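Side-chain contacts in RagB/SusD family nutrient uptake outer membrane protein (Bacteroides thetaiotaomicron, PDB 7KV2), which probably binds beta-glucans at the bacterial cell surface, as a SusD-family outer-membrane lipoprotein serving nutrient uptake: residues T445-I450 with T470-S475; E451-E456 with Y464-R469; I227-N232 with A413-R418; L477-Y482 with T486-S491. One frame throughout, in Å; residues are numbered along the deposited sequence.

Contact 1: T445-I450 with T470-S475; sequences TLDNII and TGKAAS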
# COMPACT_ATOMS: atom_id res chain seq x y z
N THR A 445 17.82 -6.32 -17.40
CA THR A 445 17.13 -7.64 -17.45
C THR A 445 15.87 -7.58 -16.59
O THR A 445 15.83 -6.76 -15.65
CB THR A 445 18.04 -8.79 -17.01
OG1 THR A 445 18.31 -8.65 -15.61
CG2 THR A 445 19.34 -8.85 -17.79
N LEU A 446 14.89 -8.43 -16.88
CA LEU A 446 13.67 -8.59 -16.06
C LEU A 446 14.09 -8.94 -14.64
O LEU A 446 13.54 -8.31 -13.70
CB LEU A 446 12.76 -9.68 -16.62
CG LEU A 446 11.95 -9.32 -17.85
CD1 LEU A 446 10.92 -10.41 -18.12
CD2 LEU A 446 11.24 -7.97 -17.71
N ASP A 447 15.01 -9.89 -14.46
CA ASP A 447 15.42 -10.30 -13.09
C ASP A 447 15.99 -9.09 -12.34
O ASP A 447 15.67 -8.91 -11.15
CB ASP A 447 16.39 -11.47 -13.08
CG ASP A 447 15.70 -12.77 -13.45
OD1 ASP A 447 14.46 -12.76 -13.58
OD2 ASP A 447 16.38 -13.75 -13.64
N ASN A 448 16.84 -8.31 -12.99
CA ASN A 448 17.48 -7.13 -12.36
C ASN A 448 16.39 -6.10 -11.98
O ASN A 448 16.52 -5.49 -10.93
CB ASN A 448 18.56 -6.49 -13.22
CG ASN A 448 19.88 -7.22 -13.13
OD1 ASN A 448 19.99 -8.20 -12.39
ND2 ASN A 448 20.88 -6.77 -13.87
N ILE A 449 15.42 -5.85 -12.84
CA ILE A 449 14.37 -4.82 -12.60
C ILE A 449 13.48 -5.29 -11.44
O ILE A 449 13.22 -4.49 -10.52
CB ILE A 449 13.60 -4.49 -13.87
CG1 ILE A 449 14.54 -3.92 -14.93
CG2 ILE A 449 12.46 -3.53 -13.57
CD1 ILE A 449 13.94 -3.88 -16.32
N ILE A 450 13.10 -6.56 -11.44
CA ILE A 450 12.24 -7.14 -10.39
C ILE A 450 13.00 -7.09 -9.06
O ILE A 450 12.39 -6.72 -8.01
CB ILE A 450 11.79 -8.55 -10.78
CG1 ILE A 450 10.93 -8.52 -12.05
CG2 ILE A 450 11.07 -9.20 -9.62
CD1 ILE A 450 9.70 -7.66 -11.89
N THR A 470 5.02 -12.16 -11.99
CA THR A 470 6.25 -12.51 -12.77
C THR A 470 6.50 -14.03 -12.75
O THR A 470 7.50 -14.45 -13.33
CB THR A 470 7.48 -11.78 -12.21
OG1 THR A 470 7.69 -12.20 -10.86
CG2 THR A 470 7.33 -10.29 -12.31
N GLY A 471 5.66 -14.80 -12.06
CA GLY A 471 5.76 -16.27 -11.96
C GLY A 471 6.84 -16.72 -10.99
O GLY A 471 7.32 -17.88 -11.08
N LYS A 472 7.25 -15.87 -10.05
CA LYS A 472 8.41 -16.21 -9.18
C LYS A 472 7.93 -16.74 -7.84
O LYS A 472 8.74 -17.26 -7.12
CB LYS A 472 9.30 -14.99 -9.01
CG LYS A 472 10.09 -14.59 -10.24
CD LYS A 472 10.96 -13.36 -9.95
CE LYS A 472 11.66 -12.84 -11.19
NZ LYS A 472 12.50 -13.91 -11.79
N ALA A 473 6.65 -16.57 -7.50
CA ALA A 473 6.12 -16.83 -6.14
C ALA A 473 6.35 -18.29 -5.74
O ALA A 473 6.68 -18.53 -4.57
CB ALA A 473 4.65 -16.48 -6.07
N ALA A 474 6.06 -19.25 -6.63
CA ALA A 474 6.24 -20.70 -6.36
C ALA A 474 7.69 -21.01 -5.99
O ALA A 474 7.89 -21.86 -5.13
CB ALA A 474 5.84 -21.56 -7.55
N SER A 475 8.67 -20.42 -6.65
CA SER A 475 10.08 -20.77 -6.35
C SER A 475 10.64 -19.94 -5.18
O SER A 475 11.59 -20.42 -4.52
CB SER A 475 10.89 -20.69 -7.60
OG SER A 475 10.88 -19.38 -8.11
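Asp447 and Lys472 join the two segments by charge, in a salt bridge that runs from Lys472 NZ to Asp447 OD1 over 2.9 Å. The ammonium group does not lie in the plane of the carboxylate; it meets OD1 from above, 50° out of that plane. The lysine chain is stretched as far as CE and then bends at its last torsion (chi4 -58°), which swings NZ onto the acid.

Such a bridge ties the first turn of helix 446-456 to the turn that follows helix 463-469, within the helix-rich, tetratricopeptide-repeat-related fold of the SusD family. Both helix ends carry a capping motif. Thr445 is the N-cap of its helix, its OG1 accepting from Asn448 N at 3.0 Å, while Gly471, with positive phi, closes the other helix in a Schellman motif, just before Lys472.

Apolar contact lies beside the charged pair. Ile450 and Thr470 reach toward each other tip to tip, with Ile450 CD1 3.6 Å from Thr470 CG2. The threonine turns its methyl to the isoleucine and its hydroxyl back to its own helix, where OG1 is hydrogen-bonded to Asp466 O. The other branch of the isoleucine, CG2, packs 4.0 Å from Lys472 CE, so one residue touches both partners. With an alanine in place of Lys472, Asp447 would probably lose its charged mate and Ile450 CG2 the methylene chain that crosses it. Ile450 CD1 also touches Glu414 of helix 405-417.

Contact 2: E451-E456 with Y464-R469; sequences EERHLE and YWDLIR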
# COMPACT_ATOMS: atom_id res chain seq x y z
N GLU A 451 14.29 -7.39 -9.07
CA GLU A 451 15.10 -7.30 -7.83
C GLU A 451 15.25 -5.83 -7.38
O GLU A 451 15.34 -5.60 -6.15
CB GLU A 451 16.39 -8.09 -7.96
CG GLU A 451 17.20 -8.08 -6.68
CD GLU A 451 16.60 -8.74 -5.44
OE1 GLU A 451 15.47 -9.31 -5.47
OE2 GLU A 451 17.30 -8.70 -4.42
N GLU A 452 15.31 -4.87 -8.30
CA GLU A 452 15.42 -3.44 -7.89
C GLU A 452 14.12 -3.04 -7.19
O GLU A 452 14.20 -2.37 -6.19
CB GLU A 452 15.71 -2.51 -9.06
CG GLU A 452 16.17 -1.13 -8.63
CD GLU A 452 17.58 -1.11 -8.06
OE1 GLU A 452 18.40 -2.01 -8.44
OE2 GLU A 452 17.82 -0.27 -7.17
N ARG A 453 12.96 -3.49 -7.68
CA ARG A 453 11.68 -3.27 -7.00
C ARG A 453 11.76 -3.83 -5.58
O ARG A 453 11.28 -3.19 -4.63
CB ARG A 453 10.52 -3.90 -7.76
CG ARG A 453 10.28 -3.33 -9.14
CD ARG A 453 9.16 -4.07 -9.87
NE ARG A 453 7.87 -3.75 -9.27
CZ ARG A 453 7.09 -2.71 -9.55
NH1 ARG A 453 7.33 -1.89 -10.58
NH2 ARG A 453 6.00 -2.55 -8.83
N HIS A 454 12.30 -5.04 -5.44
CA HIS A 454 12.42 -5.77 -4.17
C HIS A 454 13.21 -4.90 -3.17
O HIS A 454 12.80 -4.79 -2.02
CB HIS A 454 13.10 -7.13 -4.44
CG HIS A 454 13.10 -8.03 -3.26
ND1 HIS A 454 13.91 -9.14 -3.18
CD2 HIS A 454 12.37 -8.00 -2.12
CE1 HIS A 454 13.68 -9.77 -2.05
NE2 HIS A 454 12.75 -9.07 -1.36
N LEU A 455 14.33 -4.34 -3.63
CA LEU A 455 15.22 -3.48 -2.80
C LEU A 455 14.49 -2.16 -2.46
O LEU A 455 14.69 -1.66 -1.35
CB LEU A 455 16.49 -3.20 -3.61
CG LEU A 455 17.42 -4.40 -3.86
CD1 LEU A 455 18.58 -3.99 -4.77
CD2 LEU A 455 18.00 -4.93 -2.57
N GLU A 456 13.68 -1.65 -3.39
CA GLU A 456 13.09 -0.29 -3.37
C GLU A 456 11.85 -0.18 -2.46
O GLU A 456 11.64 0.89 -1.86
CB GLU A 456 12.76 0.11 -4.81
CG GLU A 456 12.27 1.52 -4.97
CD GLU A 456 13.22 2.65 -4.65
OE1 GLU A 456 14.45 2.41 -4.53
OE2 GLU A 456 12.71 3.80 -4.49
N TYR A 464 4.68 -8.95 -2.92
CA TYR A 464 3.85 -10.17 -3.07
C TYR A 464 3.26 -10.16 -4.48
O TYR A 464 3.41 -11.19 -5.18
CB TYR A 464 2.75 -10.23 -2.03
CG TYR A 464 1.96 -11.53 -2.01
CD1 TYR A 464 2.59 -12.77 -1.97
CD2 TYR A 464 0.58 -11.51 -2.07
CE1 TYR A 464 1.86 -13.94 -1.88
CE2 TYR A 464 -0.17 -12.68 -2.03
CZ TYR A 464 0.48 -13.90 -1.93
OH TYR A 464 -0.24 -15.07 -1.85
N TRP A 465 2.68 -9.03 -4.89
CA TRP A 465 2.07 -8.91 -6.24
C TRP A 465 3.14 -9.06 -7.32
O TRP A 465 2.85 -9.71 -8.36
CB TRP A 465 1.25 -7.62 -6.38
CG TRP A 465 0.35 -7.41 -5.21
CD1 TRP A 465 0.43 -6.36 -4.32
CD2 TRP A 465 -0.60 -8.32 -4.66
NE1 TRP A 465 -0.45 -6.54 -3.29
CE2 TRP A 465 -1.13 -7.71 -3.50
CE3 TRP A 465 -1.15 -9.55 -5.08
CZ2 TRP A 465 -2.12 -8.31 -2.74
CZ3 TRP A 465 -2.12 -10.14 -4.32
CH2 TRP A 465 -2.60 -9.53 -3.17
N ASP A 466 4.35 -8.50 -7.14
CA ASP A 466 5.45 -8.64 -8.12
C ASP A 466 5.84 -10.14 -8.28
O ASP A 466 6.05 -10.59 -9.43
CB ASP A 466 6.65 -7.74 -7.78
CG ASP A 466 6.36 -6.25 -7.94
OD1 ASP A 466 5.41 -5.90 -8.71
OD2 ASP A 466 7.06 -5.45 -7.27
N LEU A 467 5.95 -10.88 -7.18
CA LEU A 467 6.31 -12.32 -7.22
C LEU A 467 5.25 -13.08 -8.01
O LEU A 467 5.63 -13.92 -8.87
CB LEU A 467 6.42 -12.90 -5.81
CG LEU A 467 7.70 -12.51 -5.09
CD1 LEU A 467 7.63 -12.88 -3.63
CD2 LEU A 467 8.94 -13.07 -5.80
N ILE A 468 3.99 -12.81 -7.73
CA ILE A 468 2.89 -13.60 -8.34
C ILE A 468 2.89 -13.28 -9.85
O ILE A 468 2.90 -14.23 -10.62
CB ILE A 468 1.53 -13.34 -7.68
CG1 ILE A 468 1.48 -13.90 -6.26
CG2 ILE A 468 0.42 -13.91 -8.56
CD1 ILE A 468 0.24 -13.55 -5.49
N ARG A 469 2.89 -11.99 -10.24
CA ARG A 469 2.65 -11.58 -11.66
C ARG A 469 3.82 -11.98 -12.55
O ARG A 469 3.59 -12.09 -13.79
CB ARG A 469 2.38 -10.08 -11.79
CG ARG A 469 3.61 -9.19 -11.60
CD ARG A 469 3.20 -7.73 -11.48
NE ARG A 469 4.36 -6.90 -11.22
CZ ARG A 469 5.33 -6.63 -12.11
NH1 ARG A 469 5.26 -7.07 -13.35
NH2 ARG A 469 6.36 -5.87 -11.77
O HOH W 1 3.69 -4.53 -7.25
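Arg453 meets Asp466 with its guanidinium plane turned 84° from the carboxylate, so the pair is a crossed salt bridge and not a flat, two-pronged one. Arg453 NE donates to Asp466 OD2 over 2.7 Å, almost straight at 176°. The acid atom lies in the guanidinium plane, yet the arginine comes from above the plane of the carboxylate. A bend at chi3 (71°) turns the end of the Arg453 chain to bring NE there.

Arg469 holds the other oxygen. Its NE and NH2 both reach Asp466 OD1 from the same face of the carboxylate, at 2.9 Å from NE and 3.2 Å from NH2. The two guanidinium planes stand nearly perpendicular, and Arg469 NH2 lies over a face of Arg453, 3.6 Å from its NE. Asp466 takes bonds from both arginines, and its negative charge probably helps to hold them this close. A water donates to Asp466 OD1 at 2.6 Å, adding a further bond to this buried acid.

The network extends to helix 405-417, where Glu407 pairs with Arg453 and Glu414 with Arg469. It thus links helices 446-456 and 463-469 to a third, while helix 217-231 packs against Arg469 through Met229 and Tyr230.

Contact 3: I227-N232 with A413-R418; sequences IVMYQN and AELITR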
# COMPACT_ATOMS: atom_id res chain seq x y z
N ILE A 227 -2.69 -2.42 -12.61
CA ILE A 227 -3.68 -3.51 -12.88
C ILE A 227 -3.33 -4.18 -14.23
O ILE A 227 -3.42 -5.45 -14.31
CB ILE A 227 -5.13 -2.98 -12.77
CG1 ILE A 227 -5.53 -2.04 -13.90
CG2 ILE A 227 -5.38 -2.35 -11.40
CD1 ILE A 227 -6.99 -1.76 -13.94
N VAL A 228 -2.86 -3.43 -15.22
CA VAL A 228 -2.39 -3.95 -16.54
C VAL A 228 -1.26 -4.95 -16.30
O VAL A 228 -1.30 -6.08 -16.88
CB VAL A 228 -1.95 -2.83 -17.50
CG1 VAL A 228 -1.16 -3.37 -18.67
CG2 VAL A 228 -3.14 -2.02 -17.98
N MET A 229 -0.31 -4.61 -15.43
CA MET A 229 0.86 -5.48 -15.23
C MET A 229 0.46 -6.67 -14.38
O MET A 229 0.94 -7.80 -14.67
CB MET A 229 2.04 -4.71 -14.65
CG MET A 229 2.58 -3.70 -15.64
SD MET A 229 3.74 -2.48 -14.91
CE MET A 229 5.18 -3.54 -14.87
N TYR A 230 -0.41 -6.50 -13.39
CA TYR A 230 -0.78 -7.65 -12.53
C TYR A 230 -1.59 -8.67 -13.37
O TYR A 230 -1.52 -9.87 -13.10
CB TYR A 230 -1.59 -7.25 -11.31
CG TYR A 230 -1.69 -8.38 -10.31
CD1 TYR A 230 -0.55 -8.87 -9.69
CD2 TYR A 230 -2.89 -9.01 -10.03
CE1 TYR A 230 -0.61 -9.94 -8.81
CE2 TYR A 230 -2.97 -10.07 -9.14
CZ TYR A 230 -1.82 -10.56 -8.55
OH TYR A 230 -1.86 -11.58 -7.65
N GLN A 231 -2.36 -8.18 -14.34
CA GLN A 231 -3.22 -9.01 -15.23
C GLN A 231 -2.36 -9.71 -16.29
O GLN A 231 -2.85 -10.66 -16.89
CB GLN A 231 -4.25 -8.13 -15.91
CG GLN A 231 -5.21 -8.90 -16.83
CD GLN A 231 -6.10 -9.85 -16.07
OE1 GLN A 231 -6.20 -9.79 -14.85
NE2 GLN A 231 -6.81 -10.72 -16.78
N ASN A 232 -1.16 -9.21 -16.54
CA ASN A 232 -0.26 -9.63 -17.64
C ASN A 232 -0.99 -9.32 -18.96
O ASN A 232 -0.95 -10.18 -19.87
CB ASN A 232 0.16 -11.10 -17.51
CG ASN A 232 1.27 -11.28 -16.49
OD1 ASN A 232 1.05 -11.80 -15.42
ND2 ASN A 232 2.46 -10.79 -16.78
N ALA A 413 11.03 0.90 -17.30
CA ALA A 413 12.14 -0.05 -17.60
C ALA A 413 11.55 -1.43 -17.93
O ALA A 413 11.90 -2.04 -18.98
CB ALA A 413 13.11 -0.11 -16.45
N GLU A 414 10.70 -1.97 -17.07
CA GLU A 414 10.18 -3.35 -17.25
C GLU A 414 9.38 -3.43 -18.55
O GLU A 414 9.55 -4.40 -19.29
CB GLU A 414 9.28 -3.77 -16.09
CG GLU A 414 8.80 -5.18 -16.21
CD GLU A 414 8.02 -5.71 -15.03
OE1 GLU A 414 8.13 -5.11 -13.92
OE2 GLU A 414 7.34 -6.76 -15.21
N LEU A 415 8.49 -2.46 -18.79
CA LEU A 415 7.61 -2.45 -19.99
C LEU A 415 8.47 -2.37 -21.26
O LEU A 415 8.18 -3.13 -22.21
CB LEU A 415 6.59 -1.31 -19.89
CG LEU A 415 5.52 -1.51 -18.83
CD1 LEU A 415 4.67 -0.26 -18.62
CD2 LEU A 415 4.65 -2.69 -19.17
N ILE A 416 9.50 -1.54 -21.26
CA ILE A 416 10.46 -1.44 -22.40
C ILE A 416 11.11 -2.81 -22.59
O ILE A 416 11.08 -3.36 -23.73
CB ILE A 416 11.50 -0.31 -22.22
CG1 ILE A 416 10.85 1.07 -22.18
CG2 ILE A 416 12.59 -0.39 -23.30
CD1 ILE A 416 11.71 2.13 -21.56
N THR A 417 11.61 -3.41 -21.51
CA THR A 417 12.31 -4.70 -21.59
C THR A 417 11.36 -5.78 -22.09
O THR A 417 11.86 -6.73 -22.71
CB THR A 417 12.98 -5.05 -20.27
OG1 THR A 417 14.03 -4.09 -20.15
CG2 THR A 417 13.52 -6.47 -20.25
N ARG A 418 10.06 -5.67 -21.82
CA ARG A 418 9.06 -6.70 -22.22
C ARG A 418 8.61 -6.44 -23.67
O ARG A 418 7.70 -7.13 -24.11
CB ARG A 418 7.82 -6.71 -21.32
CG ARG A 418 8.06 -7.23 -19.91
CD ARG A 418 6.77 -7.44 -19.14
NE ARG A 418 7.06 -7.92 -17.80
CZ ARG A 418 7.39 -9.16 -17.47
NH1 ARG A 418 7.49 -10.12 -18.38
NH2 ARG A 418 7.65 -9.43 -16.21
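Met229 and Leu415 mark the closest backbone approach, their CA atoms 8.8 Å apart, where the last turns of helices 217-231 and 405-417 come together. This is helix-to-helix packing within the SusD fold, and it joins parts of the chain separated by 180 residues. Asn232, just after the first helix, closes it in a Schellman motif with positive phi.

Met229 carries the packing from its side. Its chain bends at chi3 (79°), bringing the terminal methyl CE against the carboxylate of Glu414, 3.5 Å from OE1. The two side chains come from opposite directions. Closer to its backbone, Met229 CG touches Leu415 CD2 at 4.2 Å, an apolar contact beside the one with the carboxylate.

Glu414 extends across with CG anti to the backbone N (chi1 -177°), and its buried charge is met by arginines. Arg469 of helix 463-469 forms a salt bridge with OE2, while Arg418, four residues on and just past the end of the helix, grips that oxygen side-on with two nitrogens. A glutamine in place of Glu414 would probably leave Arg418 and Arg469 without the negative charge they share, even if the contact with the methionine methyl remained. Arg418 NE lies 2.9 Å from Glu414 OE2 and meets the anti lone pair of that oxygen, whereas Arg418 NH2 comes 32° out of the carboxylate plane.

Contact 4: L477-Y482 with T486-S491; sequences LVPDAY and TNSWSS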
# COMPACT_ATOMS: atom_id res chain seq x y z
N LEU A 477 8.72 -18.32 -2.45
CA LEU A 477 7.95 -18.40 -1.19
C LEU A 477 7.82 -19.87 -0.75
O LEU A 477 6.69 -20.42 -0.77
CB LEU A 477 6.60 -17.71 -1.40
CG LEU A 477 6.68 -16.26 -1.92
CD1 LEU A 477 5.27 -15.70 -2.16
CD2 LEU A 477 7.42 -15.37 -0.92
N VAL A 478 8.92 -20.41 -0.21
CA VAL A 478 9.09 -21.83 0.20
C VAL A 478 9.38 -21.88 1.70
O VAL A 478 9.67 -20.84 2.31
CB VAL A 478 10.20 -22.52 -0.63
CG1 VAL A 478 9.86 -22.52 -2.09
CG2 VAL A 478 11.58 -21.90 -0.41
N PRO A 479 9.30 -23.08 2.34
CA PRO A 479 9.56 -23.18 3.77
C PRO A 479 10.94 -22.61 4.14
O PRO A 479 11.90 -22.79 3.38
CB PRO A 479 9.40 -24.69 4.05
CG PRO A 479 8.39 -25.11 2.99
CD PRO A 479 8.86 -24.37 1.75
N ASP A 480 11.01 -21.92 5.27
CA ASP A 480 12.26 -21.30 5.76
C ASP A 480 12.91 -22.20 6.81
O ASP A 480 12.26 -23.13 7.34
CB ASP A 480 12.03 -19.87 6.30
CG ASP A 480 10.97 -19.85 7.38
OD1 ASP A 480 11.23 -20.41 8.46
OD2 ASP A 480 9.88 -19.27 7.12
N ALA A 481 14.14 -21.87 7.14
CA ALA A 481 14.98 -22.57 8.13
C ALA A 481 14.56 -22.21 9.55
O ALA A 481 15.14 -22.80 10.49
CB ALA A 481 16.45 -22.26 7.87
N TYR A 482 13.60 -21.31 9.76
CA TYR A 482 13.14 -20.92 11.12
C TYR A 482 11.94 -21.78 11.54
O TYR A 482 11.55 -21.72 12.71
CB TYR A 482 12.72 -19.45 11.16
CG TYR A 482 13.87 -18.50 10.86
CD1 TYR A 482 14.21 -18.17 9.57
CD2 TYR A 482 14.62 -17.97 11.89
CE1 TYR A 482 15.28 -17.32 9.30
CE2 TYR A 482 15.69 -17.12 11.65
CZ TYR A 482 16.02 -16.80 10.34
OH TYR A 482 17.06 -15.94 10.09
N THR A 486 5.96 -22.91 6.67
CA THR A 486 6.08 -24.39 6.56
C THR A 486 5.44 -24.88 5.27
O THR A 486 5.61 -26.08 4.97
CB THR A 486 5.47 -25.10 7.78
OG1 THR A 486 4.08 -24.80 7.82
CG2 THR A 486 6.15 -24.75 9.08
N ASN A 487 4.74 -24.00 4.54
CA ASN A 487 4.11 -24.32 3.24
C ASN A 487 4.82 -23.60 2.12
O ASN A 487 5.50 -22.59 2.37
CB ASN A 487 2.60 -24.02 3.26
CG ASN A 487 1.88 -24.87 4.27
OD1 ASN A 487 2.08 -26.08 4.30
ND2 ASN A 487 1.11 -24.27 5.15
N SER A 488 4.70 -24.13 0.90
CA SER A 488 5.14 -23.46 -0.34
C SER A 488 3.95 -22.77 -0.99
O SER A 488 2.86 -23.34 -0.98
CB SER A 488 5.78 -24.41 -1.30
OG SER A 488 7.05 -24.78 -0.82
N TRP A 489 4.15 -21.60 -1.57
CA TRP A 489 3.10 -20.95 -2.39
C TRP A 489 2.79 -21.83 -3.62
O TRP A 489 3.73 -22.33 -4.21
CB TRP A 489 3.56 -19.56 -2.83
CG TRP A 489 2.48 -18.72 -3.42
CD1 TRP A 489 1.68 -17.84 -2.75
CD2 TRP A 489 2.08 -18.67 -4.81
NE1 TRP A 489 0.82 -17.23 -3.63
CE2 TRP A 489 1.04 -17.72 -4.89
CE3 TRP A 489 2.50 -19.31 -5.97
CZ2 TRP A 489 0.38 -17.42 -6.08
CZ3 TRP A 489 1.87 -19.00 -7.16
CH2 TRP A 489 0.83 -18.07 -7.22
N SER A 490 1.53 -21.89 -4.03
CA SER A 490 1.12 -22.52 -5.31
C SER A 490 -0.02 -21.70 -5.88
O SER A 490 -0.62 -20.91 -5.13
CB SER A 490 0.70 -23.97 -5.08
OG SER A 490 -0.45 -24.02 -4.24
N SER A 491 -0.38 -21.93 -7.14
CA SER A 491 -1.32 -21.05 -7.86
C SER A 491 -2.66 -20.97 -7.14
O SER A 491 -3.26 -19.91 -7.24
CB SER A 491 -1.43 -21.44 -9.33
OG SER A 491 -1.55 -22.84 -9.45
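Leu477 to Pro479 and Thr486 to Trp489 run in nearly opposite directions, 158° apart end to end, as irregular chains joined across the contact by a backbone hydrogen bond from Trp489 N to Leu477 O (2.9 Å, 165°). The same carbonyl oxygen also receives a CA-H...O contact from Ser488, whose CA lies 3.4 Å away.

Beside this bond, Leu477 CB and Trp489 CB pack at 3.8 Å. The indole then leads away from the leucine's backbone: CG stands anti to the tryptophan's own N (chi1 -169°), and NE1 is hydrogen-bonded to Tyr464 OH. On the more exposed part of the contact, Pro479 packs against the opposite chain through CD and CG, with CD 3.2 Å from Ser488 OG and CG 3.5 Å from Thr486 O. Ser488 OG also lies 3.8 Å from Val478 CG1.

Past the proline, Asp480 OD1 accepts from Tyr482 N in an Asx turn, and its carboxylate also takes the backbone N-H groups of Tyr484 and Arg485 in the bend between the segments. Proline has no N-H to give, and Asn487 O, 3.8 Å from Pro479 N, is buried without a polar partner. The pairing therefore rests on one conventional hydrogen bond and van der Waals contact, with no ladder of strand bonds.

The first three contacts form one continuous region, and the fourth borders it. Contact 2 is nested in the chain loop closed by contact 1, their centres 7 Å apart, and Lys472 N probably bonds to Leu467 O between them. Contact 3 lies about 12 Å from both by centres; Arg469 NH1, 2.8 Å from Glu414 OE2, ties it to contact 2. Contact 4, centred about 17 Å from contacts 1 and 2, joins through Tyr464 OH and Trp489 NE1, 3.0 Å apart, and through Ala473 CB packed against Trp489 CE3. It does not touch contact 3. The sodium ion is bound by Ile248, Ser250, Tyr253 and Tyr405, none of them in these segments, though Tyr405 begins the helix that carries Glu414.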